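Local coordinates for CADD-like protein of unknown function (Nostoc punctiforme, PDB 3B5P) that is of unknown function but, as an all-helical relative of CADD, probably adopts the heme-oxygenase-like helical fold, at residues V44-S49 and V109-T114; S34-A39 and V160-E165; V135-G140 and F204-A209; T142-A147 and A213-M218; E54-T59 and E84-T89. All coordinates share one frame; numbering follows the deposited sequence. Where two conformers were deposited one is given.

Interaction 1: V44-S49 and V109-T114. With EDO (1,2-ethanediol), chain D.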
# COMPACT_ATOMS: atom_id res chain seq x y z
N VAL A 44 -14.77 -4.30 -5.64
CA VAL A 44 -13.36 -3.96 -5.71
C VAL A 44 -12.89 -3.08 -4.56
O VAL A 44 -11.82 -3.33 -3.99
CB VAL A 44 -12.95 -3.31 -7.10
CG1 VAL A 44 -11.52 -2.72 -7.03
CG2 VAL A 44 -13.01 -4.35 -8.23
N MSE A 45 -13.65 -2.02 -4.25
CA MSE A 45 -13.33 -1.11 -3.16
C MSE A 45 -13.34 -1.81 -1.80
O MSE A 45 -12.51 -1.53 -0.94
CB MSE A 45 -14.31 0.08 -3.12
CG MSE A 45 -14.05 1.12 -4.20
SE MSE A 45 -12.12 1.73 -4.16
CE MSE A 45 -12.11 2.20 -2.49
N GLN A 46 -14.30 -2.70 -1.63
CA GLN A 46 -14.45 -3.45 -0.43
C GLN A 46 -13.24 -4.37 -0.22
O GLN A 46 -12.72 -4.46 0.88
CB GLN A 46 -15.73 -4.27 -0.45
CG GLN A 46 -17.00 -3.47 -0.18
CD GLN A 46 -18.30 -4.20 -0.60
OE1 GLN A 46 -18.25 -5.24 -1.26
NE2 GLN A 46 -19.46 -3.64 -0.19
N GLN A 47 -12.82 -5.09 -1.26
CA GLN A 47 -11.63 -5.96 -1.15
C GLN A 47 -10.38 -5.12 -0.95
O GLN A 47 -9.53 -5.41 -0.10
CB GLN A 47 -11.49 -6.87 -2.39
CG GLN A 47 -12.54 -7.99 -2.44
CD GLN A 47 -12.52 -8.85 -1.21
OE1 GLN A 47 -11.47 -9.35 -0.84
NE2 GLN A 47 -13.71 -9.07 -0.60
N TYR A 48 -10.26 -4.04 -1.70
CA TYR A 48 -9.11 -3.18 -1.53
C TYR A 48 -8.94 -2.80 -0.05
O TYR A 48 -7.82 -2.82 0.48
CB TYR A 48 -9.25 -1.91 -2.35
CG TYR A 48 -8.21 -0.88 -1.97
CD1 TYR A 48 -6.89 -1.00 -2.39
CD2 TYR A 48 -8.56 0.20 -1.19
CE1 TYR A 48 -5.94 -0.06 -1.97
CE2 TYR A 48 -7.63 1.17 -0.81
CZ TYR A 48 -6.33 1.03 -1.20
OH TYR A 48 -5.43 2.00 -0.79
N SER A 49 -10.05 -2.41 0.60
CA SER A 49 -10.03 -1.90 1.96
C SER A 49 -9.39 -2.80 3.01
O SER A 49 -8.99 -2.32 4.07
CB SER A 49 -11.43 -1.43 2.40
OG SER A 49 -12.25 -2.51 2.80
N VAL A 109 -21.07 2.67 -0.01
CA VAL A 109 -20.31 1.44 -0.11
C VAL A 109 -19.72 1.08 1.28
O VAL A 109 -18.72 1.68 1.72
CB VAL A 109 -19.13 1.58 -1.16
CG1 VAL A 109 -18.23 0.37 -1.15
CG2 VAL A 109 -19.68 1.86 -2.59
N ALA A 110 -20.35 0.10 1.92
CA ALA A 110 -19.96 -0.46 3.22
C ALA A 110 -18.85 -1.50 3.12
O ALA A 110 -18.98 -2.49 2.41
CB ALA A 110 -21.18 -1.11 3.87
N VAL A 111 -17.78 -1.31 3.91
CA VAL A 111 -16.62 -2.21 3.86
C VAL A 111 -16.25 -2.85 5.19
O VAL A 111 -15.49 -3.80 5.24
CB VAL A 111 -15.39 -1.45 3.29
CG1 VAL A 111 -15.78 -0.75 1.94
CG2 VAL A 111 -14.86 -0.44 4.29
N LYS A 112 -16.81 -2.36 6.29
CA LYS A 112 -16.35 -2.85 7.58
C LYS A 112 -16.57 -4.35 7.79
O LYS A 112 -15.79 -4.98 8.49
CB LYS A 112 -16.93 -2.02 8.71
CG LYS A 112 -16.21 -0.70 8.82
CD LYS A 112 -16.87 0.25 9.80
CE LYS A 112 -16.34 1.66 9.64
NZ LYS A 112 -16.96 2.57 10.63
N ASN A 113 -17.60 -4.93 7.18
CA ASN A 113 -17.87 -6.38 7.35
C ASN A 113 -17.28 -7.28 6.26
O ASN A 113 -17.52 -8.49 6.24
CB ASN A 113 -19.38 -6.63 7.46
CG ASN A 113 -19.98 -6.10 8.75
OD1 ASN A 113 -19.41 -6.26 9.82
ND2 ASN A 113 -21.14 -5.48 8.64
N THR A 114 -16.53 -6.69 5.34
CA THR A 114 -15.98 -7.44 4.23
C THR A 114 -15.09 -8.59 4.65
O THR A 114 -14.18 -8.42 5.43
CB THR A 114 -15.21 -6.55 3.27
OG1 THR A 114 -16.09 -5.51 2.79
CG2 THR A 114 -14.65 -7.40 2.10
C1 EDO D . -20.33 -5.53 -3.55
O1 EDO D . -20.22 -6.62 -2.60
C2 EDO D . -21.64 -4.75 -3.52
O2 EDO D . -21.92 -4.15 -2.23
O HOH W 1 -12.33 -3.75 5.33
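The side-chain nitrogen NE2 of Gln46 reaches two acceptors. Gln46 NE2 meets Ala110 O at 2.9 Å in a weak, bent hydrogen bond with an N-H...O angle of 130°. A second bond runs from Gln46 NE2 to O2 of a 1,2-ethanediol molecule at 3.2 Å. The same diol, probably from the crystallisation liquor, donates from O1 to Gln46 OE1, so both ends of the amide are engaged. The Gln46 chain runs extended beyond CG (chi2 164°), and its CG lies 3.7 Å from Val111 CG1. This pairing lays the loop after helix 95-107, which contains a type I turn from Val111 to Thr114, against the C-terminal part of helix 38-48. With an alanine here in place of Gln46, Ala110 O would probably lose this amide donor and a gap would be likely to open beside Val111 CG1. Ser49 OG donates back to Gln46 O at 2.8 Å, tilted 28° from the carbonyl plane. The same hydroxyl accepts from a water that also donates to Val111 O at 3.2 Å, bridging the two segments. Thr114 CG2 rests 3.3 Å from Gln47 NE2, whose amide bonds to Met115 O, while Gln47 OE1 accepts from Ser117 N and meets Thr120 OG1.

Interaction 2: S34-A39 and V160-E165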
# COMPACT_ATOMS: atom_id res chain seq x y z
N SER A 34 -15.28 0.16 -18.30
CA SER A 34 -16.36 0.28 -19.27
C SER A 34 -17.31 -0.91 -19.24
O SER A 34 -18.42 -0.81 -19.68
CB SER A 34 -15.77 0.43 -20.70
OG SER A 34 -15.15 -0.79 -21.14
N GLN A 35 -16.85 -2.06 -18.74
CA GLN A 35 -17.62 -3.32 -18.71
C GLN A 35 -18.23 -3.63 -17.34
O GLN A 35 -18.86 -4.69 -17.15
CB GLN A 35 -16.69 -4.47 -19.11
CG GLN A 35 -15.95 -4.26 -20.46
CD GLN A 35 -16.92 -4.24 -21.63
OE1 GLN A 35 -17.62 -5.21 -21.87
NE2 GLN A 35 -16.99 -3.11 -22.33
N ALA A 36 -18.05 -2.72 -16.39
CA ALA A 36 -18.41 -2.95 -15.00
C ALA A 36 -19.68 -2.21 -14.58
O ALA A 36 -19.97 -1.13 -15.07
CB ALA A 36 -17.26 -2.52 -14.10
N SER A 37 -20.42 -2.81 -13.64
CA SER A 37 -21.50 -2.13 -12.89
C SER A 37 -21.00 -1.46 -11.62
O SER A 37 -19.92 -1.77 -11.12
CB SER A 37 -22.57 -3.15 -12.46
OG SER A 37 -22.10 -4.12 -11.51
N PHE A 38 -21.83 -0.57 -11.05
CA PHE A 38 -21.56 -0.02 -9.72
C PHE A 38 -21.19 -1.12 -8.70
O PHE A 38 -20.22 -0.97 -7.98
CB PHE A 38 -22.79 0.79 -9.24
CG PHE A 38 -22.58 1.53 -7.94
CD1 PHE A 38 -22.82 0.91 -6.73
CD2 PHE A 38 -22.18 2.86 -7.94
CE1 PHE A 38 -22.63 1.58 -5.55
CE2 PHE A 38 -22.00 3.54 -6.75
CZ PHE A 38 -22.22 2.90 -5.55
N ALA A 39 -21.97 -2.22 -8.64
CA ALA A 39 -21.77 -3.24 -7.60
C ALA A 39 -20.43 -3.97 -7.74
O ALA A 39 -19.80 -4.38 -6.75
CB ALA A 39 -22.94 -4.28 -7.60
N VAL A 160 -13.23 6.04 -7.14
CA VAL A 160 -14.18 6.92 -6.40
C VAL A 160 -14.86 7.92 -7.33
O VAL A 160 -16.05 8.09 -7.24
CB VAL A 160 -13.50 7.64 -5.18
CG1 VAL A 160 -14.36 8.84 -4.63
CG2 VAL A 160 -13.27 6.64 -4.10
N GLU A 161 -14.12 8.53 -8.24
CA GLU A 161 -14.75 9.42 -9.24
C GLU A 161 -15.73 8.71 -10.20
O GLU A 161 -16.70 9.30 -10.64
CB GLU A 161 -13.69 10.19 -10.03
CG GLU A 161 -12.99 11.25 -9.20
CD GLU A 161 -11.82 11.95 -9.89
OE1 GLU A 161 -11.23 11.40 -10.84
OE2 GLU A 161 -11.47 13.07 -9.46
N TRP A 162 -15.47 7.46 -10.51
CA TRP A 162 -16.29 6.66 -11.39
C TRP A 162 -17.58 6.25 -10.65
O TRP A 162 -18.68 6.38 -11.18
CB TRP A 162 -15.43 5.44 -11.82
CG TRP A 162 -16.04 4.61 -12.84
CD1 TRP A 162 -15.93 4.76 -14.20
CD2 TRP A 162 -16.92 3.50 -12.62
NE1 TRP A 162 -16.69 3.80 -14.83
CE2 TRP A 162 -17.30 3.02 -13.88
CE3 TRP A 162 -17.44 2.88 -11.47
CZ2 TRP A 162 -18.16 1.92 -14.03
CZ3 TRP A 162 -18.28 1.80 -11.61
CH2 TRP A 162 -18.64 1.33 -12.88
N LEU A 163 -17.43 5.81 -9.41
CA LEU A 163 -18.56 5.47 -8.53
C LEU A 163 -19.45 6.65 -8.11
O LEU A 163 -20.53 6.43 -7.58
CB LEU A 163 -18.05 4.79 -7.24
CG LEU A 163 -17.52 3.36 -7.27
CD1 LEU A 163 -16.75 3.02 -5.98
CD2 LEU A 163 -18.62 2.33 -7.54
N HIS A 164 -19.00 7.90 -8.30
CA HIS A 164 -19.70 9.07 -7.76
C HIS A 164 -19.77 10.21 -8.78
O HIS A 164 -19.55 11.36 -8.44
CB HIS A 164 -18.99 9.53 -6.47
CG HIS A 164 -19.80 10.43 -5.59
ND1 HIS A 164 -19.42 11.73 -5.31
CD2 HIS A 164 -20.94 10.22 -4.90
CE1 HIS A 164 -20.31 12.29 -4.50
NE2 HIS A 164 -21.25 11.39 -4.24
N GLU A 165 -20.04 9.89 -10.04
CA GLU A 165 -20.33 10.93 -11.05
C GLU A 165 -19.18 11.96 -11.29
O GLU A 165 -19.43 13.11 -11.64
CB GLU A 165 -21.63 11.67 -10.65
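Phe38 and Leu163 bring the backbones closest, with their CA atoms 6.4 Å apart, where the start of helix 38-48 passes the C-terminal end of helix 135-163. Phe38 holds its ring out with CG anti to the backbone N (chi1 -174°), and Leu163 CD2 sits over one face, 3.9 Å from the ring centroid and 23° off the normal, a CH-pi contact. The edge of that ring is used as well: Phe38 CE2 lies 3.3 Å from Leu163 O, which is in the ring plane. Trp162 approaches the other way, edge first, with its far corner CH2 3.6 Å from Ala36 O and 4.3 Å from Ala36 CB. A serine in place of Trp162 would probably leave the carbonyl groups of Ala36 and Ser37 without their aromatic neighbour and open a gap beside the loop. That loop leads into the helix through Ser37, whose side chain caps a backbone N while its own N bonds to Gln40 OE1, in the manner of a capping box. Ile41 packs on both Trp162 and Leu163. With no hydrogen bond across the two segments, cohesion here probably rests mainly on dispersion, perhaps helped by weak attraction between aromatic C-H edges and carbonyl oxygens.

Interaction 3: V135-G140 and F204-A209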
# COMPACT_ATOMS: atom_id res chain seq x y z
N VAL A 135 15.70 -9.35 8.09
CA VAL A 135 15.40 -7.92 8.13
C VAL A 135 15.60 -7.21 6.78
O VAL A 135 14.75 -6.42 6.37
CB VAL A 135 16.15 -7.18 9.31
CG1 VAL A 135 17.70 -7.14 9.11
CG2 VAL A 135 15.61 -5.77 9.53
N ASP A 136 16.71 -7.48 6.07
CA ASP A 136 16.95 -6.78 4.79
C ASP A 136 15.84 -7.06 3.76
O ASP A 136 15.35 -6.15 3.14
CB ASP A 136 18.31 -7.10 4.20
CG ASP A 136 18.68 -8.57 4.30
OD1 ASP A 136 17.85 -9.41 4.71
OD2 ASP A 136 19.83 -8.88 3.99
N TYR A 137 15.42 -8.31 3.63
CA TYR A 137 14.35 -8.69 2.71
C TYR A 137 13.04 -8.07 3.16
O TYR A 137 12.30 -7.47 2.36
CB TYR A 137 14.28 -10.26 2.70
CG TYR A 137 13.30 -10.89 1.70
CD1 TYR A 137 11.93 -10.97 1.99
CD2 TYR A 137 13.74 -11.41 0.49
CE1 TYR A 137 11.04 -11.59 1.11
CE2 TYR A 137 12.86 -12.02 -0.38
CZ TYR A 137 11.51 -12.10 -0.06
OH TYR A 137 10.66 -12.69 -0.94
N VAL A 138 12.75 -8.16 4.46
CA VAL A 138 11.48 -7.61 5.00
C VAL A 138 11.38 -6.07 4.86
O VAL A 138 10.30 -5.53 4.63
CB VAL A 138 11.30 -7.99 6.49
CG1 VAL A 138 10.12 -7.21 7.10
CG2 VAL A 138 11.14 -9.45 6.65
N LEU A 139 12.50 -5.36 4.99
CA LEU A 139 12.47 -3.92 4.83
C LEU A 139 12.31 -3.50 3.38
O LEU A 139 11.83 -2.39 3.09
CB LEU A 139 13.67 -3.25 5.52
CG LEU A 139 13.38 -2.74 6.94
CD1 LEU A 139 12.46 -1.51 6.93
CD2 LEU A 139 12.76 -3.81 7.78
N GLY A 140 12.72 -4.37 2.47
CA GLY A 140 12.55 -4.12 1.01
C GLY A 140 11.09 -4.24 0.63
O GLY A 140 10.57 -3.41 -0.10
N PHE A 204 22.04 -5.61 -0.31
CA PHE A 204 21.16 -4.93 -1.30
C PHE A 204 20.37 -5.92 -2.14
O PHE A 204 19.23 -5.66 -2.50
CB PHE A 204 21.91 -4.03 -2.25
CG PHE A 204 22.40 -2.73 -1.65
CD1 PHE A 204 22.17 -2.37 -0.32
CD2 PHE A 204 23.15 -1.86 -2.44
CE1 PHE A 204 22.66 -1.17 0.18
CE2 PHE A 204 23.63 -0.65 -1.95
CZ PHE A 204 23.41 -0.32 -0.64
N GLY A 205 20.98 -7.08 -2.42
CA GLY A 205 20.32 -8.11 -3.13
C GLY A 205 19.07 -8.59 -2.44
O GLY A 205 18.05 -8.71 -3.09
N GLU A 206 19.16 -8.89 -1.14
CA GLU A 206 17.98 -9.29 -0.37
C GLU A 206 16.92 -8.20 -0.25
O GLU A 206 15.73 -8.46 -0.39
CB GLU A 206 18.37 -9.82 1.00
CG GLU A 206 19.10 -11.19 0.93
CD GLU A 206 18.17 -12.37 0.62
OE1 GLU A 206 17.12 -12.50 1.27
OE2 GLU A 206 18.48 -13.16 -0.30
N PHE A 207 17.35 -6.96 -0.06
CA PHE A 207 16.42 -5.84 -0.05
C PHE A 207 15.66 -5.74 -1.39
O PHE A 207 14.43 -5.63 -1.38
CB PHE A 207 17.15 -4.57 0.28
CG PHE A 207 16.27 -3.35 0.39
CD1 PHE A 207 15.86 -2.69 -0.74
CD2 PHE A 207 15.84 -2.89 1.63
CE1 PHE A 207 15.09 -1.57 -0.64
CE2 PHE A 207 15.02 -1.76 1.73
CZ PHE A 207 14.64 -1.13 0.59
N ALA A 208 16.37 -5.80 -2.53
CA ALA A 208 15.69 -5.79 -3.84
C ALA A 208 14.74 -6.96 -4.08
O ALA A 208 13.69 -6.76 -4.69
CB ALA A 208 16.72 -5.69 -4.99
N ALA A 209 15.14 -8.19 -3.67
CA ALA A 209 14.27 -9.37 -3.72
C ALA A 209 12.99 -9.24 -2.89
O ALA A 209 11.91 -9.58 -3.36
CB ALA A 209 15.03 -10.66 -3.34
O HOH W 2 17.82 -11.98 4.03
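Gly140 and Phe207 mark the place where two helices run in broadly the same direction, their segment axes 6.7 Å apart and crossing at -39°, with the CA atoms of this pair only 4.4 Å from each other. So close an approach lets backbone meet backbone. Three CA-H...O contacts, each 3.4 Å, join Phe207 CA to Asp136 O, Tyr137 CA to Glu206 O and Gly140 CA to Phe207 O. A CB at Gly140 would collide with Phe207 O, so the close approach depends on the missing side chain. Close packing of roughly parallel helices at a right-handed crossing, over a small residue and knitted by CA-H...O contacts, resembles the GASright type of pairing. Phe207, its CG anti to the backbone N (chi1 -177°), folds its ring beneath Gly140, whose CA stands over the ring centre at 3.5 Å from the centroid. Phe4, from helix 2-18, meets the same ring edge-to-face. On the neighbouring side Tyr137 CE2 packs 3.9 Å from Ala209 CB, and the Tyr137 ring also forms a cation-pi contact with Arg133. Asp136 and Glu206 are like charges, but a water donates to Asp136 OD1 and, at 2.9 Å, to Glu206 OE1, and Arg133 forms a salt bridge with Glu206 OE1. Water and arginine together would probably offset the repulsion of the two carboxylates.

Interaction 4: T142-A147 and A213-M218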
# COMPACT_ATOMS: atom_id res chain seq x y z
N THR A 142 8.71 -3.67 2.77
CA THR A 142 8.09 -2.57 3.48
C THR A 142 8.27 -1.30 2.69
O THR A 142 7.37 -0.47 2.64
CB THR A 142 8.69 -2.37 4.89
OG1 THR A 142 8.54 -3.58 5.66
CG2 THR A 142 8.05 -1.10 5.63
N TYR A 143 9.43 -1.16 2.04
CA TYR A 143 9.73 -0.05 1.19
C TYR A 143 8.85 -0.02 -0.07
O TYR A 143 8.49 1.05 -0.53
CB TYR A 143 11.24 -0.01 0.81
CG TYR A 143 11.57 1.24 -0.00
CD1 TYR A 143 11.49 2.51 0.58
CD2 TYR A 143 11.89 1.16 -1.35
CE1 TYR A 143 11.76 3.68 -0.17
CE2 TYR A 143 12.16 2.32 -2.10
CZ TYR A 143 12.09 3.56 -1.50
OH TYR A 143 12.35 4.68 -2.24
N ALA A 144 8.50 -1.19 -0.59
CA ALA A 144 7.52 -1.33 -1.72
C ALA A 144 6.13 -0.80 -1.43
O ALA A 144 5.51 -0.21 -2.30
CB ALA A 144 7.45 -2.73 -2.17
N ILE A 145 5.67 -0.97 -0.19
CA ILE A 145 4.38 -0.49 0.27
C ILE A 145 4.46 1.03 0.19
O ILE A 145 3.61 1.63 -0.44
CB ILE A 145 4.04 -1.04 1.69
CG1 ILE A 145 3.93 -2.58 1.63
CG2 ILE A 145 2.76 -0.37 2.23
CD1 ILE A 145 3.62 -3.29 2.98
N GLU A 146 5.54 1.61 0.66
CA GLU A 146 5.76 3.06 0.54
C GLU A 146 5.84 3.54 -0.89
O GLU A 146 5.23 4.56 -1.23
CB GLU A 146 7.03 3.49 1.28
CG GLU A 146 7.10 4.97 1.58
CD GLU A 146 6.00 5.41 2.57
OE1 GLU A 146 6.00 4.87 3.71
OE2 GLU A 146 5.16 6.28 2.19
N ALA A 147 6.60 2.84 -1.73
CA ALA A 147 6.79 3.28 -3.11
C ALA A 147 5.53 3.17 -3.97
O ALA A 147 5.38 3.87 -4.97
CB ALA A 147 7.90 2.54 -3.77
N ALA A 213 9.27 -9.14 -4.62
CA ALA A 213 8.26 -10.09 -4.12
C ALA A 213 6.94 -9.43 -3.74
O ALA A 213 5.86 -9.98 -4.02
CB ALA A 213 8.81 -10.89 -2.93
N MSE A 214 7.04 -8.23 -3.15
CA MSE A 214 5.88 -7.48 -2.71
C MSE A 214 5.10 -6.90 -3.90
O MSE A 214 3.89 -7.01 -3.92
CB MSE A 214 6.30 -6.38 -1.75
CG MSE A 214 5.15 -5.53 -1.17
SE MSE A 214 3.84 -6.59 -0.14
CE MSE A 214 4.91 -7.17 1.32
N ILE A 215 5.80 -6.28 -4.86
CA ILE A 215 5.12 -5.65 -6.01
C ILE A 215 4.57 -6.72 -6.96
O ILE A 215 3.53 -6.50 -7.53
CB ILE A 215 5.97 -4.53 -6.72
CG1 ILE A 215 7.22 -5.08 -7.39
CG2 ILE A 215 6.30 -3.41 -5.72
CD1 ILE A 215 7.88 -4.05 -8.33
N ASP A 216 5.24 -7.90 -7.04
CA ASP A 216 4.71 -9.05 -7.74
C ASP A 216 3.37 -9.50 -7.15
O ASP A 216 2.40 -9.65 -7.89
CB ASP A 216 5.71 -10.25 -7.74
CG ASP A 216 6.87 -10.09 -8.74
OD1 ASP A 216 6.84 -9.16 -9.58
OD2 ASP A 216 7.83 -10.90 -8.67
N ALA A 217 3.35 -9.72 -5.83
CA ALA A 217 2.16 -10.14 -5.09
C ALA A 217 1.02 -9.16 -5.24
O ALA A 217 -0.14 -9.54 -5.49
CB ALA A 217 2.50 -10.34 -3.62
N MSE A 218 1.37 -7.89 -5.14
CA MSE A 218 0.39 -6.83 -5.30
C MSE A 218 -0.18 -6.76 -6.70
O MSE A 218 -1.39 -6.65 -6.84
CB MSE A 218 0.99 -5.49 -4.92
CG MSE A 218 1.07 -5.27 -3.39
SE MSE A 218 1.97 -3.58 -3.00
CE MSE A 218 0.90 -2.94 -1.56
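Met214, present as selenomethionine, leaves its backbone with CG opposite the main-chain N; this chi1 of -178° brings CG against Ala144, and the bends at chi2 and chi3 then turn the selenium and CE aside. Ala144 CB lies 3.8 Å from Met214 CG. The same methyl also meets Ile215 CG2 at 3.8 Å, because Ile215 sets its CG1 branch between the backbone N and the carbonyl carbon (chi1 66°) and thereby turns CG2 toward the alanine. The small Ala144 methyl is thus received between two successive residues of the partner helix. Ile145, next along the chain, continues the apolar strip: its CG1 is 4.2 Å from Met214 CG and 4.4 Å from Met218 CE, which belongs to the following turn. These are looser contacts than those of the alanine. The segment axes come no nearer than 9.0 Å and make an angle of 54°, and the nearest CA atoms, those of Ala144 and Met214, are 6.4 Å apart. No hydrogen bond crosses, and the touching surface is made of aliphatic carbon and selenomethionine chains. Leu130 and Phe131 cover Met214 from outside the pair, while Tyr19 and Thr148 touch Ile215 and Phe22 lies against Met218. This is interior packing between the two long helices 135-163 and 204-229, close to the centre of the chain, of the sort expected in the all-helical heme-oxygenase-like fold to which the family probably belongs.

Interaction 5: E54-T59 and E84-T89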
# COMPACT_ATOMS: atom_id res chain seq x y z
N GLU A 54 -5.20 -4.05 7.41
CA GLU A 54 -4.19 -4.95 7.93
C GLU A 54 -2.80 -4.35 7.93
O GLU A 54 -1.87 -5.01 8.35
CB GLU A 54 -4.17 -6.25 7.15
CG GLU A 54 -5.50 -7.03 7.12
CD GLU A 54 -5.91 -7.62 8.47
OE1 GLU A 54 -5.04 -8.01 9.27
OE2 GLU A 54 -7.13 -7.71 8.72
N LEU A 55 -2.66 -3.10 7.49
CA LEU A 55 -1.35 -2.47 7.28
C LEU A 55 -0.60 -2.21 8.60
O LEU A 55 0.58 -2.45 8.67
CB LEU A 55 -1.50 -1.14 6.51
CG LEU A 55 -0.22 -0.36 6.22
CD1 LEU A 55 0.87 -1.24 5.57
CD2 LEU A 55 -0.50 0.87 5.39
N VAL A 56 -1.30 -1.79 9.64
CA VAL A 56 -0.65 -1.53 10.93
C VAL A 56 0.00 -2.82 11.46
O VAL A 56 1.13 -2.80 11.94
CB VAL A 56 -1.61 -0.83 11.94
CG1 VAL A 56 -1.18 -1.11 13.43
CG2 VAL A 56 -1.68 0.68 11.65
N GLY A 57 -0.70 -3.93 11.33
CA GLY A 57 -0.19 -5.25 11.73
C GLY A 57 1.07 -5.68 11.00
O GLY A 57 2.01 -6.14 11.61
N PHE A 58 1.09 -5.53 9.68
CA PHE A 58 2.32 -5.78 8.93
C PHE A 58 3.46 -4.85 9.30
O PHE A 58 4.59 -5.30 9.37
CB PHE A 58 2.05 -5.74 7.42
CG PHE A 58 1.19 -6.88 6.91
CD1 PHE A 58 1.50 -8.20 7.23
CD2 PHE A 58 0.08 -6.63 6.12
CE1 PHE A 58 0.71 -9.27 6.76
CE2 PHE A 58 -0.71 -7.68 5.64
CZ PHE A 58 -0.40 -9.02 5.98
N THR A 59 3.18 -3.56 9.51
CA THR A 59 4.22 -2.61 9.85
C THR A 59 4.80 -2.98 11.23
O THR A 59 6.00 -2.79 11.49
CB THR A 59 3.69 -1.16 9.90
OG1 THR A 59 2.95 -0.88 8.70
CG2 THR A 59 4.86 -0.14 10.09
N GLU A 84 0.86 7.48 13.16
CA GLU A 84 0.04 8.21 12.17
C GLU A 84 -1.15 7.39 11.71
O GLU A 84 -2.27 7.85 11.77
CB GLU A 84 0.82 8.58 10.93
CG GLU A 84 1.78 9.74 11.05
CD GLU A 84 2.73 9.80 9.83
OE1 GLU A 84 2.29 9.37 8.72
OE2 GLU A 84 3.91 10.23 9.97
N GLU A 85 -0.88 6.17 11.24
CA GLU A 85 -1.93 5.25 10.74
C GLU A 85 -3.04 5.03 11.76
O GLU A 85 -4.18 4.93 11.38
CB GLU A 85 -1.33 3.90 10.31
CG GLU A 85 -0.50 3.98 9.02
CD GLU A 85 0.58 2.88 8.85
OE1 GLU A 85 0.61 1.87 9.61
OE2 GLU A 85 1.43 3.04 7.93
N MSE A 86 -2.68 4.97 13.03
CA MSE A 86 -3.65 4.76 14.11
C MSE A 86 -4.33 6.04 14.61
O MSE A 86 -5.24 5.97 15.44
CB MSE A 86 -2.97 4.03 15.27
CG MSE A 86 -2.58 2.59 14.94
SE MSE A 86 -4.10 1.45 14.59
CE MSE A 86 -3.54 -0.20 15.47
N GLY A 87 -3.90 7.20 14.12
CA GLY A 87 -4.61 8.48 14.34
C GLY A 87 -3.96 9.57 15.18
O GLY A 87 -4.66 10.35 15.82
N SER A 88 -2.63 9.66 15.18
CA SER A 88 -1.94 10.65 16.02
C SER A 88 -2.15 12.09 15.50
O SER A 88 -2.31 13.01 16.29
CB SER A 88 -0.45 10.33 16.13
OG SER A 88 0.21 10.52 14.89
N THR A 89 -2.15 12.24 14.17
CA THR A 89 -2.39 13.53 13.49
C THR A 89 -3.89 13.87 13.23
O THR A 89 -4.19 14.94 12.68
CB THR A 89 -1.65 13.60 12.10
OG1 THR A 89 -1.96 12.44 11.32
CG2 THR A 89 -0.13 13.70 12.29
O HOH W 3 3.32 1.38 7.38
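A water-bridged, partly apolar contact between Val56, Leu55 and Thr59 on one side and Glu85 and Met86 on the other joins helix 50-68 to the end of helix 72-85 near the protein surface. Val56 takes the central place. Its CG2 branch lies 3.3 Å from Glu85 OE1 and 3.5 Å from Glu85 CB; the two chains lie side by side and point opposite ways. The Glu85 chain is extended beyond CG (chi2 155°), which carries the carboxylate across to Leu55, whose CD2 is 3.9 Å from Glu85 OE2. Beside the carboxylate, a single water donates to Glu85 OE2 at 2.6 Å and to Thr59 OG1 at 2.6 Å. The threonine hydroxyl spends its own proton on Leu55 O, 2.8 Å away, standing 43° above the carbonyl plane, and so is left to accept from the water. Leu55 O is also the acceptor for Thr59 N, which gives it two donors from one residue. On the outer side Met86 is a selenomethionine modelled in two conformers; in one, its SE lies 3.9 Å from Val56 CG2, a contact left doubtful by the second. Just beyond, Gly87 ends the helix in a Schellman motif, its positive phi (113°) taking the chain out of the helical path, while Glu84, three residues before Gly87, hydrogen-bonds to His187 through OE1. The carboxylate of Glu85 is therefore bordered by aliphatic groups yet supplied with a water proton, and the polar link between the two segments is made by that water, with no direct hydrogen bond across them.

Overall arrangement
Interactions 3 and 4 lie along the same helix pair, 135-163 with 204-229, their centres 11 Å apart; they touch where Tyr137 OH packs 3.3 Å from Ala213 CB. Helix 135-163 runs on to interaction 2, whose centre is 38 Å from that of interaction 3, so this long helix spans much of the chain. Interactions 1 and 2 share helix 38-48 and meet through Met45 CG and Leu163 CD1 at 3.8 Å. Interaction 5, on the next helix in sequence, reaches interaction 4 through Leu55 CD1 and Ile145 CG2 at 3.9 Å. The ethanediol sits at interaction 1, whose centre is about 31 Å from that of interaction 3.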